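Local coordinates for protein fructose-bisphosphate aldolase (Plasmodium falciparum, PDB 4TR9) that belongs to the class I aldolases, proteins of the TIM-barrel fold, and has a ligand pocket within its barrel, at residues 191-196 and 235-240; 153-158 and 176-181; 229-234 and 269-274. One frame throughout, in Å; residues are numbered along the deposited sequence.

All three contacts belong to one parallel beta/alpha barrel. Along the chain contact 2 comes first, strand 150-157 against helix 168-187; strand 191-198 follows that helix and enters contact 1, where it pairs with strand 235-236. Contacts 1 and 2 lie with centres about 9 Å apart, and a probable hydrogen bond from Thr155 N to Glu195 O joins their neighbouring strands. Contact 3, centred about 11 Å from contact 1 and about 17 Å from contact 2, pairs the loops that lead into strands 235-236 and 274-277; its segments alternate with those of contact 1. Contacts 1 and 2 reach the ligand pocket, whereas contact 3 lies at the strand beginnings.

Contact 1 (191-196 and 235-240); sequences VPIVEP and LLKPNM
Glu195 and Lys237 both hold CG anti to the backbone N (chi1 -177° and -173°) and run on extended, so their side chains leave strand 191-198 and the residue just past strand 235-236 side by side and point the same way. They touch along their length: Lys237 CD lies 3.5 Å from Glu195 OE1, while Glu195 CG rests 3.2 Å from the Lys237 carbonyl O. At the tips the salt bridge is long, with 3.9 Å between Glu195 OE1 and Lys237 NZ. OE1 is buried and lacks any hydrogen-bond partner in the model; Lys152 NZ adds only a weak, long ion pair. Ile193 CG2, also anti to its N, crosses the root of the lysine 3.6 Å from Lys237 CB. Beneath these groups nearly straight hydrogen bonds lace the backbones in parallel. Leu235 N reaches Pro192 O at 3.1 Å in the carbonyl plane, whereas Val194 N to Leu235 O (2.8 Å) and Lys237 N to Val194 O (2.6 Å, the straightest) put the donor above that plane. On the other face Leu236 CD1 meets Pro196 CD at 3.8 Å, and a water bridges Pro196 O and Asn239 OD1. Lys237 NZ and Glu195 OE2 make weak hydrogen bonds to the bound hydrazide 38D, placing this parallel strand pair of a beta-alpha-beta unit in the ligand pocket of the TIM barrel.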
loop_
_atom_site.group_PDB
_atom_site.type_symbol
_atom_site.label_atom_id
_atom_site.label_comp_id
_atom_site.label_asym_id
_atom_site.label_seq_id
_atom_site.Cartn_x
_atom_site.Cartn_y
_atom_site.Cartn_z
ATOM N N VAL A 191 11.494 -22.119 -12.223
ATOM C CA VAL A 191 11.723 -20.711 -12.525
ATOM C C VAL A 191 10.458 -20.067 -13.082
ATOM O O VAL A 191 9.971 -20.458 -14.141
ATOM C CB VAL A 191 12.875 -20.524 -13.530
ATOM C CG1 VAL A 191 12.946 -19.077 -13.996
ATOM C CG2 VAL A 191 14.193 -20.956 -12.910
ATOM N N PRO A 192 9.917 -19.077 -12.362
ATOM C CA PRO A 192 8.680 -18.426 -12.796
ATOM C C PRO A 192 8.907 -17.345 -13.849
ATOM O O PRO A 192 9.734 -16.452 -13.656
ATOM C CB PRO A 192 8.143 -17.815 -11.502
ATOM C CG PRO A 192 9.365 -17.517 -10.703
ATOM C CD PRO A 192 10.379 -18.577 -11.055
ATOM N N ILE A 193 8.182 -17.437 -14.958
ATOM C CA ILE A 193 8.185 -16.373 -15.951
ATOM C C ILE A 193 7.000 -15.449 -15.698
ATOM O O ILE A 193 5.852 -15.799 -15.974
ATOM C CB ILE A 193 8.127 -16.922 -17.387
ATOM C CG1 ILE A 193 9.385 -17.736 -17.695
ATOM C CG2 ILE A 193 7.985 -15.787 -18.385
ATOM C CD1 ILE A 193 9.487 -18.175 -19.138
ATOM N N VAL A 194 7.288 -14.272 -15.154
ATOM C CA VAL A 194 6.251 -13.302 -14.827
ATOM C C VAL A 194 5.819 -12.535 -16.070
ATOM O O VAL A 194 6.608 -11.796 -16.658
ATOM C CB VAL A 194 6.733 -12.313 -13.752
ATOM C CG1 VAL A 194 5.643 -11.303 -13.432
ATOM C CG2 VAL A 194 7.158 -13.064 -12.500
ATOM N N GLU A 195 4.563 -12.713 -16.467
ATOM C CA GLU A 195 4.058 -12.085 -17.682
ATOM C C GLU A 195 2.882 -11.152 -17.407
ATOM O O GLU A 195 1.727 -11.579 -17.415
ATOM C CB GLU A 195 3.648 -13.154 -18.701
ATOM C CG GLU A 195 3.182 -12.595 -20.039
ATOM C CD GLU A 195 2.735 -13.679 -20.999
ATOM O OE1 GLU A 195 2.931 -14.872 -20.684
ATOM O OE2 GLU A 195 2.185 -13.339 -22.069
ATOM N N PRO A 196 3.177 -9.871 -17.142
ATOM C CA PRO A 196 2.146 -8.835 -17.043
ATOM C C PRO A 196 1.909 -8.160 -18.391
ATOM O O PRO A 196 2.268 -6.996 -18.570
ATOM C CB PRO A 196 2.743 -7.856 -16.033
ATOM C CG PRO A 196 4.215 -7.951 -16.277
ATOM C CD PRO A 196 4.499 -9.368 -16.728
ATOM N N LEU A 235 12.144 -14.590 -14.284
ATOM C CA LEU A 235 12.215 -13.915 -15.574
ATOM C C LEU A 235 10.988 -13.036 -15.776
ATOM O O LEU A 235 9.933 -13.285 -15.193
ATOM C CB LEU A 235 12.334 -14.928 -16.717
ATOM C CG LEU A 235 13.654 -15.693 -16.842
ATOM C CD1 LEU A 235 13.588 -16.686 -17.993
ATOM C CD2 LEU A 235 14.824 -14.736 -17.023
ATOM N N LEU A 236 11.131 -12.008 -16.604
ATOM C CA LEU A 236 10.029 -11.098 -16.890
ATOM C C LEU A 236 9.608 -11.203 -18.349
ATOM O O LEU A 236 10.447 -11.155 -19.249
ATOM C CB LEU A 236 10.421 -9.657 -16.557
ATOM C CG LEU A 236 9.365 -8.574 -16.791
ATOM C CD1 LEU A 236 8.148 -8.802 -15.909
ATOM C CD2 LEU A 236 9.952 -7.191 -16.553
ATOM N N LYS A 237 8.308 -11.347 -18.581
ATOM C CA LYS A 237 7.782 -11.401 -19.940
ATOM C C LYS A 237 6.781 -10.275 -20.178
ATOM O O LYS A 237 5.570 -10.491 -20.127
ATOM C CB LYS A 237 7.132 -12.760 -20.216
ATOM C CG LYS A 237 6.705 -12.967 -21.663
ATOM C CD LYS A 237 6.178 -14.373 -21.893
ATOM C CE LYS A 237 5.756 -14.575 -23.340
ATOM N NZ LYS A 237 5.302 -15.969 -23.597
ATOM N N PRO A 238 7.286 -9.060 -20.430
ATOM C CA PRO A 238 6.426 -7.905 -20.675
ATOM C C PRO A 238 6.226 -7.652 -22.162
ATOM O O PRO A 238 6.828 -8.333 -22.994
ATOM C CB PRO A 238 7.212 -6.767 -20.036
ATOM C CG PRO A 238 8.639 -7.139 -20.335
ATOM C CD PRO A 238 8.702 -8.661 -20.363
ATOM N N ASN A 239 5.388 -6.677 -22.488
ATOM C CA ASN A 239 5.221 -6.250 -23.866
ATOM C C ASN A 239 6.203 -5.135 -24.193
ATOM O O ASN A 239 6.609 -4.382 -23.310
ATOM C CB ASN A 239 3.791 -5.775 -24.114
ATOM C CG ASN A 239 3.411 -4.595 -23.241
ATOM O OD1 ASN A 239 3.716 -4.567 -22.049
ATOM N ND2 ASN A 239 2.753 -3.607 -23.835
ATOM N N MET A 240 6.591 -5.037 -25.459
ATOM C CA MET A 240 7.430 -3.933 -25.900
ATOM C C MET A 240 6.648 -2.628 -25.809
ATOM O O MET A 240 5.460 -2.587 -26.126
ATOM C CB MET A 240 7.926 -4.157 -27.329
ATOM C CG MET A 240 8.849 -5.352 -27.490
ATOM S SD MET A 240 9.398 -5.555 -29.195
ATOM C CE MET A 240 10.475 -6.976 -29.040
HETATM O O HOH W 1 4.362 -5.255 -19.554
#

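Contact 2 (153-158 and 176-181); sequences WRTVLV and WGLARY. With 38D (N'-[(E)-(2,4-dichlorophenyl)methylidene]-3,4-dihydroxybenzohydrazide), chain K.
Here strand 150-157 of the TIM barrel packs against helix 168-187, the helix that carries the chain over to strand 191-198 in a beta-alpha-beta unit. The short segments run antiparallel, at 173°, with their axes 9.4 Å apart. Trp153 carries most of the contact on the strand side. Its CG is anti to the backbone N (chi1 175°), which sends the indole out from the strand to the helix, where it slides past Tyr181 in the opposite direction. The tyrosine ring and the five-membered ring of Trp153 form an offset stack, centroids 4.6 Å apart and planes tilted by 28°. Each residue also lays its own CB over the face of its partner's ring: Trp153 CB stands over the centre of the phenol, and Tyr181 CB is 3.6 Å from the centroid of the six-membered indole ring, two reciprocal CH-pi contacts. The phenol OH goes on to Ile193 on the next strand, hydrogen-bonding weakly with its N and probably with its O.

One helical turn back, Gly177 O comes within 3.9 Å of Trp153 CZ2, with no side chain to hold the indole off. The end of Arg180 leads away from the strand, and Arg180 and Trp176 both bind Glu173 of a second subunit, so the same helix serves the subunit interface. On the strand's pocket side, Arg154 points away from the helix; its CD lies 3.4 Å from O03 of 38D, whose N11 sits over a face of the guanidinium, while NE is salt-bridged to Glu197. Back at the helix, Leu178 wedges a methyl between two strand residues: its CD2 is 3.4 Å from Trp153 CD1 and 3.3 Å from Thr155 OG1, the threonine meeting it tip to tip.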
loop_
_atom_site.group_PDB
_atom_site.type_symbol
_atom_site.label_atom_id
_atom_site.label_comp_id
_atom_site.label_asym_id
_atom_site.label_seq_id
_atom_site.Cartn_x
_atom_site.Cartn_y
_atom_site.Cartn_z
ATOM N N TRP A 153 2.962 -17.857 -16.586
ATOM C CA TRP A 153 1.689 -17.401 -16.037
ATOM C C TRP A 153 1.331 -16.061 -16.666
ATOM O O TRP A 153 1.931 -15.036 -16.343
ATOM C CB TRP A 153 1.791 -17.298 -14.510
ATOM C CG TRP A 153 0.609 -16.720 -13.764
ATOM C CD1 TRP A 153 0.137 -15.441 -13.832
ATOM C CD2 TRP A 153 -0.193 -17.388 -12.780
ATOM N NE1 TRP A 153 -0.928 -15.280 -12.978
ATOM C CE2 TRP A 153 -1.149 -16.460 -12.319
ATOM C CE3 TRP A 153 -0.208 -18.686 -12.257
ATOM C CZ2 TRP A 153 -2.106 -16.786 -11.357
ATOM C CZ3 TRP A 153 -1.157 -19.008 -11.301
ATOM C CH2 TRP A 153 -2.093 -18.062 -10.860
ATOM N N ARG A 154 0.360 -16.073 -17.572
ATOM C CA ARG A 154 0.028 -14.885 -18.353
ATOM C C ARG A 154 -1.120 -14.074 -17.759
ATOM O O ARG A 154 -2.211 -14.593 -17.531
ATOM C CB ARG A 154 -0.317 -15.282 -19.789
ATOM C CG ARG A 154 -0.807 -14.132 -20.655
ATOM C CD ARG A 154 -1.015 -14.585 -22.091
ATOM N NE ARG A 154 -1.541 -13.522 -22.941
ATOM C CZ ARG A 154 -2.828 -13.369 -23.237
ATOM N NH1 ARG A 154 -3.216 -12.373 -24.021
ATOM N NH2 ARG A 154 -3.727 -14.212 -22.749
ATOM N N THR A 155 -0.862 -12.793 -17.518
ATOM C CA THR A 155 -1.893 -11.868 -17.065
ATOM C C THR A 155 -2.069 -10.767 -18.105
ATOM O O THR A 155 -1.127 -10.429 -18.823
ATOM C CB THR A 155 -1.547 -11.249 -15.700
ATOM O OG1 THR A 155 -0.890 -12.225 -14.882
ATOM C CG2 THR A 155 -2.808 -10.771 -14.997
ATOM N N VAL A 156 -3.272 -10.211 -18.189
ATOM C CA VAL A 156 -3.587 -9.245 -19.235
ATOM C C VAL A 156 -4.119 -7.925 -18.683
ATOM O O VAL A 156 -5.049 -7.907 -17.877
ATOM C CB VAL A 156 -4.617 -9.826 -20.227
ATOM C CG1 VAL A 156 -5.121 -8.751 -21.173
ATOM C CG2 VAL A 156 -4.009 -10.985 -21.001
ATOM N N LEU A 157 -3.515 -6.824 -19.121
ATOM C CA LEU A 157 -3.998 -5.489 -18.785
ATOM C C LEU A 157 -4.377 -4.730 -20.053
ATOM O O LEU A 157 -3.801 -4.953 -21.118
ATOM C CB LEU A 157 -2.946 -4.703 -17.998
ATOM C CG LEU A 157 -2.485 -5.271 -16.653
ATOM C CD1 LEU A 157 -1.284 -6.191 -16.826
ATOM C CD2 LEU A 157 -2.171 -4.146 -15.678
ATOM N N VAL A 158 -5.346 -3.831 -19.932
ATOM C CA VAL A 158 -5.833 -3.069 -21.076
ATOM C C VAL A 158 -5.586 -1.577 -20.878
ATOM O O VAL A 158 -5.826 -1.044 -19.796
ATOM C CB VAL A 158 -7.340 -3.313 -21.310
ATOM C CG1 VAL A 158 -7.858 -2.458 -22.457
ATOM C CG2 VAL A 158 -7.604 -4.786 -21.577
ATOM N N TRP A 176 -0.369 -8.977 -7.659
ATOM C CA TRP A 176 -0.420 -9.934 -6.560
ATOM C C TRP A 176 -0.597 -11.358 -7.075
ATOM O O TRP A 176 -0.065 -12.307 -6.495
ATOM C CB TRP A 176 -1.548 -9.583 -5.587
ATOM C CG TRP A 176 -1.464 -10.335 -4.296
ATOM C CD1 TRP A 176 -2.187 -11.437 -3.937
ATOM C CD2 TRP A 176 -0.596 -10.050 -3.191
ATOM N NE1 TRP A 176 -1.828 -11.850 -2.676
ATOM C CE2 TRP A 176 -0.852 -11.015 -2.197
ATOM C CE3 TRP A 176 0.370 -9.069 -2.947
ATOM C CZ2 TRP A 176 -0.176 -11.029 -0.979
ATOM C CZ3 TRP A 176 1.040 -9.085 -1.736
ATOM C CH2 TRP A 176 0.764 -10.057 -0.768
ATOM N N GLY A 177 -1.345 -11.501 -8.164
ATOM C CA GLY A 177 -1.546 -12.796 -8.788
ATOM C C GLY A 177 -0.238 -13.366 -9.299
ATOM O O GLY A 177 0.084 -14.529 -9.053
ATOM N N LEU A 178 0.518 -12.537 -10.013
ATOM C CA LEU A 178 1.840 -12.918 -10.492
ATOM C C LEU A 178 2.776 -13.177 -9.318
ATOM O O LEU A 178 3.647 -14.044 -9.384
ATOM C CB LEU A 178 2.420 -11.827 -11.394
ATOM C CG LEU A 178 1.765 -11.630 -12.761
ATOM C CD1 LEU A 178 2.095 -10.254 -13.316
ATOM C CD2 LEU A 178 2.213 -12.714 -13.725
ATOM N N ALA A 179 2.581 -12.419 -8.244
ATOM C CA ALA A 179 3.418 -12.531 -7.057
ATOM C C ALA A 179 3.271 -13.891 -6.381
ATOM O O ALA A 179 4.266 -14.551 -6.075
ATOM C CB ALA A 179 3.086 -11.418 -6.074
ATOM N N ARG A 180 2.029 -14.303 -6.147
ATOM C CA ARG A 180 1.749 -15.589 -5.516
ATOM C C ARG A 180 2.273 -16.741 -6.365
ATOM O O ARG A 180 2.912 -17.661 -5.854
ATOM C CB ARG A 180 0.246 -15.753 -5.279
ATOM C CG ARG A 180 -0.342 -14.751 -4.302
ATOM C CD ARG A 180 0.031 -15.081 -2.866
ATOM N NE ARG A 180 -0.685 -16.251 -2.361
ATOM C CZ ARG A 180 -0.140 -17.451 -2.190
ATOM N NH1 ARG A 180 -0.872 -18.454 -1.725
ATOM N NH2 ARG A 180 1.140 -17.647 -2.478
ATOM N N TYR A 181 2.002 -16.675 -7.664
ATOM C CA TYR A 181 2.423 -17.705 -8.605
ATOM C C TYR A 181 3.932 -17.918 -8.594
ATOM O O TYR A 181 4.406 -19.052 -8.587
ATOM C CB TYR A 181 1.958 -17.342 -10.018
ATOM C CG TYR A 181 2.971 -17.623 -11.108
ATOM C CD1 TYR A 181 3.121 -18.900 -11.636
ATOM C CD2 TYR A 181 3.769 -16.605 -11.619
ATOM C CE1 TYR A 181 4.042 -19.156 -12.636
ATOM C CE2 TYR A 181 4.694 -16.853 -12.615
ATOM C CZ TYR A 181 4.825 -18.129 -13.120
ATOM O OH TYR A 181 5.741 -18.377 -14.115
HETATM N N12 38D K . -5.059 -17.125 -25.496
HETATM C C13 38D K . -5.246 -16.095 -26.479
HETATM C C15 38D K . -7.665 -16.705 -26.466
HETATM C C17 38D K . -9.392 -15.121 -26.962
HETATM C C20 38D K . -7.101 -14.421 -27.004
HETATM C C01 38D K . -0.817 -16.896 -24.727
HETATM C C02 38D K . 0.561 -16.781 -24.542
HETATM O O03 38D K . 1.193 -15.519 -24.508
HETATM C C04 38D K . 1.328 -17.928 -24.390
HETATM C C05 38D K . 0.729 -19.174 -24.420
HETATM C C06 38D K . -0.638 -19.290 -24.602
HETATM O O07 38D K . 2.726 -17.839 -24.204
HETATM C C08 38D K . -1.406 -18.154 -24.747
HETATM C C09 38D K . -2.913 -18.324 -24.958
HETATM O O10 38D K . -3.419 -19.438 -24.888
HETATM N N11 38D K . -3.685 -17.147 -25.250
HETATM C C14 38D K . -6.714 -15.720 -26.653
HETATM C C16 38D K . -9.011 -16.408 -26.618
HETATM CL CL1 38D K . -11.088 -14.775 -27.146
HETATM C C19 38D K . -8.449 -14.126 -27.156
HETATM CL CL2 38D K . -5.929 -13.154 -27.253
#

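Contact 3 (229-234 and 269-274)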
loop_
_atom_site.group_PDB
_atom_site.type_symbol
_atom_site.label_atom_id
_atom_site.label_comp_id
_atom_site.label_asym_id
_atom_site.label_seq_id
_atom_site.Cartn_x
_atom_site.Cartn_y
_atom_site.Cartn_z
ATOM N N VAL A 229 9.991 -13.251 -3.652
ATOM C CA VAL A 229 10.431 -13.966 -4.842
ATOM C C VAL A 229 11.860 -13.593 -5.213
ATOM O O VAL A 229 12.189 -12.416 -5.359
ATOM C CB VAL A 229 9.499 -13.694 -6.035
ATOM C CG1 VAL A 229 10.203 -13.984 -7.353
ATOM C CG2 VAL A 229 8.251 -14.532 -5.905
ATOM N N LEU A 230 12.706 -14.609 -5.348
ATOM C CA LEU A 230 14.093 -14.410 -5.742
ATOM C C LEU A 230 14.165 -13.905 -7.178
ATOM O O LEU A 230 13.847 -14.634 -8.117
ATOM C CB LEU A 230 14.882 -15.711 -5.595
ATOM C CG LEU A 230 16.401 -15.616 -5.746
ATOM C CD1 LEU A 230 17.001 -14.843 -4.582
ATOM C CD2 LEU A 230 17.018 -17.001 -5.850
ATOM N N LEU A 231 14.578 -12.653 -7.342
ATOM C CA LEU A 231 14.659 -12.044 -8.666
ATOM C C LEU A 231 15.724 -12.720 -9.521
ATOM O O LEU A 231 15.610 -12.763 -10.746
ATOM C CB LEU A 231 14.947 -10.546 -8.553
ATOM C CG LEU A 231 13.844 -9.691 -7.924
ATOM C CD1 LEU A 231 14.253 -8.226 -7.881
ATOM C CD2 LEU A 231 12.539 -9.863 -8.683
ATOM N N GLU A 232 16.754 -13.252 -8.870
ATOM C CA GLU A 232 17.831 -13.943 -9.572
ATOM C C GLU A 232 17.338 -15.229 -10.229
ATOM O O GLU A 232 17.913 -15.696 -11.211
ATOM C CB GLU A 232 18.984 -14.258 -8.614
ATOM C CG GLU A 232 19.722 -13.039 -8.079
ATOM C CD GLU A 232 19.069 -12.444 -6.847
ATOM O OE1 GLU A 232 17.825 -12.498 -6.737
ATOM O OE2 GLU A 232 19.805 -11.924 -5.981
ATOM N N GLY A 233 16.272 -15.800 -9.680
ATOM C CA GLY A 233 15.722 -17.035 -10.204
ATOM C C GLY A 233 14.409 -16.836 -10.933
ATOM O O GLY A 233 13.612 -17.764 -11.057
ATOM N N ALA A 234 14.180 -15.622 -11.422
ATOM C CA ALA A 234 12.934 -15.313 -12.113
ATOM C C ALA A 234 13.190 -14.663 -13.467
ATOM O O ALA A 234 14.308 -14.244 -13.766
ATOM C CB ALA A 234 12.064 -14.412 -11.248
ATOM N N PRO A 269 15.079 -4.137 -11.508
ATOM C CA PRO A 269 16.357 -4.321 -10.810
ATOM C C PRO A 269 17.275 -5.304 -11.537
ATOM O O PRO A 269 16.793 -6.308 -12.064
ATOM C CB PRO A 269 15.939 -4.878 -9.443
ATOM C CG PRO A 269 14.513 -4.471 -9.282
ATOM C CD PRO A 269 13.935 -4.518 -10.662
ATOM N N PRO A 270 18.587 -5.016 -11.560
ATOM C CA PRO A 270 19.609 -5.810 -12.253
ATOM C C PRO A 270 19.720 -7.255 -11.764
ATOM O O PRO A 270 20.329 -8.075 -12.453
ATOM C CB PRO A 270 20.904 -5.048 -11.951
ATOM C CG PRO A 270 20.466 -3.657 -11.678
ATOM C CD PRO A 270 19.156 -3.795 -10.968
ATOM N N ALA A 271 19.152 -7.557 -10.600
ATOM C CA ALA A 271 19.178 -8.917 -10.066
ATOM C C ALA A 271 18.453 -9.879 -10.997
ATOM O O ALA A 271 18.780 -11.064 -11.062
ATOM C CB ALA A 271 18.562 -8.959 -8.681
ATOM N N LEU A 272 17.458 -9.362 -11.710
ATOM C CA LEU A 272 16.760 -10.141 -12.718
ATOM C C LEU A 272 17.721 -10.443 -13.860
ATOM O O LEU A 272 18.220 -9.527 -14.512
ATOM C CB LEU A 272 15.529 -9.390 -13.229
ATOM C CG LEU A 272 14.460 -10.228 -13.930
ATOM C CD1 LEU A 272 13.736 -11.115 -12.928
ATOM C CD2 LEU A 272 13.477 -9.337 -14.667
ATOM N N PRO A 273 17.991 -11.734 -14.102
ATOM C CA PRO A 273 18.999 -12.158 -15.080
ATOM C C PRO A 273 18.652 -11.763 -16.513
ATOM O O PRO A 273 19.556 -11.575 -17.327
ATOM C CB PRO A 273 19.015 -13.683 -14.925
ATOM C CG PRO A 273 17.675 -14.020 -14.381
ATOM C CD PRO A 273 17.310 -12.882 -13.479
ATOM N N GLY A 274 17.364 -11.637 -16.816
ATOM C CA GLY A 274 16.952 -11.275 -18.159
ATOM C C GLY A 274 15.480 -10.950 -18.318
ATOM O O GLY A 274 14.681 -11.126 -17.398
#
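Two loops of the TIM barrel meet here, each leading from a helix into a strand. Loop 229-234 precedes strand 235-236; loop 269-274 opens with a type I beta turn from Pro269 to Leu272 and runs into strand 274-277. Leu272 joins them. Its CB lies 4.2 Å from Leu231 O. CG, anti to the backbone N (chi1 -161°), comes to 4.0 Å from Ala234 O. CD1 then enters between two carbonyls of the opposing loop, 3.3 Å from Leu231 O and 3.3 Å from Ala234 O, with the Ala234 methyl also alongside. CD2, the other branch, packs on CB of Leu236 in strand 235-236.

Leu231 returns the contact from the other loop. Its CB meets Ala271 CB at 4.0 Å, and its CD1 reaches across at about a right angle to Pro269 CG, also 4.0 Å away; Phe221 of helix 206-226 packs against Leu231, Pro269 and Leu272. Glu232 bends at chi2 (86°), bringing its carboxyl carbon near the Ala271 methyl, while OE2 forms a salt bridge with Arg266 of a third subunit, so the loop pair also takes part in the tetramer. No hydrogen bond links the two loops directly. Their backbones instead exchange CA-H...O contacts: Leu272 CA to Leu231 O at 3.5 Å, and in return Glu232 CA to Ala271 O at 3.4 Å.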